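PDB 3VC5: mandelate racemase/muconate lactonizing protein from Thermobispora bispora, which probably catalyses the magnesium-dependent dehydration of D-glucarate to 5-dehydro-4-deoxy-D-glucarate, as a member of the enolase superfamily. Local coordinates for residues 148-151 with 152-155. Sequence-based numbering, arbitrary orientation.
Sequences RPVA and DLLG
OD2 of D152 is gripped by two nitrogens of R148. The OD2 atom lies 2.9 Å from R148 NE and 2.9 Å from R148 NH2. The guanidinium comes side-on and keeps the oxygen in its own plane, so both N-H groups point to one atom. The carboxylate is turned 51° from that plane. NE meets OD2 on its anti side, while NH2 comes from above the carboxylate plane. R148 reaches this place by folding: the bends of its chain at chi2 and chi3 (both -62°) bring NE and NH2 side-on to D152 OD2. The ring of P149 comes up against the D152 carboxylate, with its CD 3.4 Å from D152 OD2.

The backbone turns tightly here. D152 N donates to P149 O at 2.9 Å, L153 N to V150 O at 2.8 Å, and L154 N to A151 O. Each bond spans three residues, as in a 3-10 helix. The apolar side chains are more loosely matched: V150 CG2 is 4.4 Å from L153 CD1, and V150 CG1 is 4.3 Å from L154 CD1. V150 also packs on H352 of helix 344-355 and L318 of helix 318-330, while L153 rests on L139 and Q142 of helix 123-146. The turn thus joins the end of that long helix to helices of the C-terminal domain.

R148 NH2 also forms a salt bridge with D91 of the second subunit, whose Y93 packs on both R148 and D152. A methionine in place of R148 would probably leave D152 and D91 of the second subunit without their shared positive partner. One guanidinium bridges two carboxylates on different subunits, which is consistent with it offsetting their negative charge where the subunits meet.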
ATOM      1  N   ARG A 148       5.475 -10.025 -18.829  1.00 33.13           N
ATOM      2  CA  ARG A 148       6.095 -10.145 -17.496  1.00 30.74           C
ATOM      3  C   ARG A 148       5.195 -10.933 -16.548  1.00 27.73           C
ATOM      4  O   ARG A 148       3.971 -10.891 -16.691  1.00 27.67           O
ATOM      5  CB  ARG A 148       6.327  -8.761 -16.856  1.00 31.91           C
ATOM      6  CG  ARG A 148       6.911  -7.665 -17.777  1.00 41.46           C
ATOM      7  CD  ARG A 148       8.263  -8.031 -18.287  1.00 50.61           C
ATOM      8  NE  ARG A 148       9.170  -8.162 -17.167  1.00 50.84           N
ATOM      9  CZ  ARG A 148      10.438  -7.757 -17.143  1.00 43.62           C
ATOM     10  NH1 ARG A 148      11.017  -7.167 -18.182  1.00 46.14           N
ATOM     11  NH2 ARG A 148      11.120  -7.944 -16.040  1.00 38.38           N
ATOM     12  N   PRO A 149       5.785 -11.634 -15.564  1.00 28.07           N
ATOM     13  CA  PRO A 149       4.959 -12.279 -14.540  1.00 26.93           C
ATOM     14  C   PRO A 149       4.230 -11.235 -13.710  1.00 25.42           C
ATOM     15  O   PRO A 149       4.700 -10.089 -13.582  1.00 25.00           O
ATOM     16  CB  PRO A 149       5.989 -12.977 -13.640  1.00 25.27           C
ATOM     17  CG  PRO A 149       7.281 -12.201 -13.853  1.00 29.92           C
ATOM     18  CD  PRO A 149       7.228 -11.778 -15.296  1.00 29.61           C
ATOM     19  N   VAL A 150       3.096 -11.610 -13.141  1.00 24.36           N
ATOM     20  CA  VAL A 150       2.349 -10.693 -12.254  1.00 22.22           C
ATOM     21  C   VAL A 150       3.264 -10.171 -11.127  1.00 21.76           C
ATOM     22  O   VAL A 150       3.128  -9.017 -10.712  1.00 23.78           O
ATOM     23  CB  VAL A 150       1.075 -11.395 -11.708  1.00 21.84           C
ATOM     24  CG1 VAL A 150       0.468 -10.634 -10.506  1.00 22.82           C
ATOM     25  CG2 VAL A 150       0.033 -11.436 -12.843  1.00 24.17           C
ATOM     26  N   ALA A 151       4.182 -11.000 -10.613  1.00 24.13           N
ATOM     27  CA  ALA A 151       5.125 -10.515  -9.577  1.00 26.20           C
ATOM     28  C   ALA A 151       5.836  -9.214  -9.977  1.00 25.53           C
ATOM     29  O   ALA A 151       6.127  -8.368  -9.121  1.00 25.32           O
ATOM     30  CB  ALA A 151       6.164 -11.598  -9.204  1.00 26.88           C
ATOM     31  N   ASP A 152       6.108  -9.038 -11.266  1.00 24.56           N
ATOM     32  CA  ASP A 152       6.773  -7.811 -11.757  1.00 25.80           C
ATOM     33  C   ASP A 152       5.873  -6.560 -11.676  1.00 28.31           C
ATOM     34  O   ASP A 152       6.385  -5.424 -11.621  1.00 36.28           O
ATOM     35  CB  ASP A 152       7.292  -7.989 -13.189  1.00 26.12           C
ATOM     36  CG  ASP A 152       8.631  -8.685 -13.244  1.00 29.21           C
ATOM     37  OD1 ASP A 152       9.257  -8.923 -12.168  1.00 29.42           O
ATOM     38  OD2 ASP A 152       9.056  -9.008 -14.376  1.00 29.75           O
ATOM     39  N   LEU A 153       4.547  -6.757 -11.692  1.00 26.66           N
ATOM     40  CA  LEU A 153       3.584  -5.664 -11.503  1.00 28.89           C
ATOM     41  C   LEU A 153       3.502  -5.242 -10.042  1.00 30.85           C
ATOM     42  O   LEU A 153       2.882  -4.240  -9.720  1.00 33.81           O
ATOM     43  CB  LEU A 153       2.187  -6.052 -12.005  1.00 25.91           C
ATOM     44  CG  LEU A 153       2.170  -6.695 -13.416  1.00 27.02           C
ATOM     45  CD1 LEU A 153       0.752  -7.211 -13.754  1.00 26.58           C
ATOM     46  CD2 LEU A 153       2.682  -5.713 -14.481  1.00 30.01           C
ATOM     47  N   LEU A 154       4.104  -6.034  -9.165  1.00 26.67           N
ATOM     48  CA  LEU A 154       4.040  -5.799  -7.731  1.00 26.02           C
ATOM     49  C   LEU A 154       5.426  -5.500  -7.180  1.00 27.66           C
ATOM     50  O   LEU A 154       5.644  -5.594  -5.962  1.00 27.91           O
ATOM     51  CB  LEU A 154       3.460  -7.050  -7.037  1.00 26.21           C
ATOM     52  CG  LEU A 154       2.044  -7.477  -7.473  1.00 28.38           C
ATOM     53  CD1 LEU A 154       1.661  -8.793  -6.820  1.00 26.69           C
ATOM     54  CD2 LEU A 154       1.017  -6.396  -7.133  1.00 31.00           C
ATOM     55  N   GLY A 155       6.370  -5.152  -8.064  1.00 27.57           N
ATOM     56  CA  GLY A 155       7.702  -4.751  -7.618  1.00 26.61           C
ATOM     57  C   GLY A 155       8.811  -5.768  -7.870  1.00 26.66           C
ATOM     58  O   GLY A 155       9.989  -5.510  -7.530  1.00 25.89           O
TER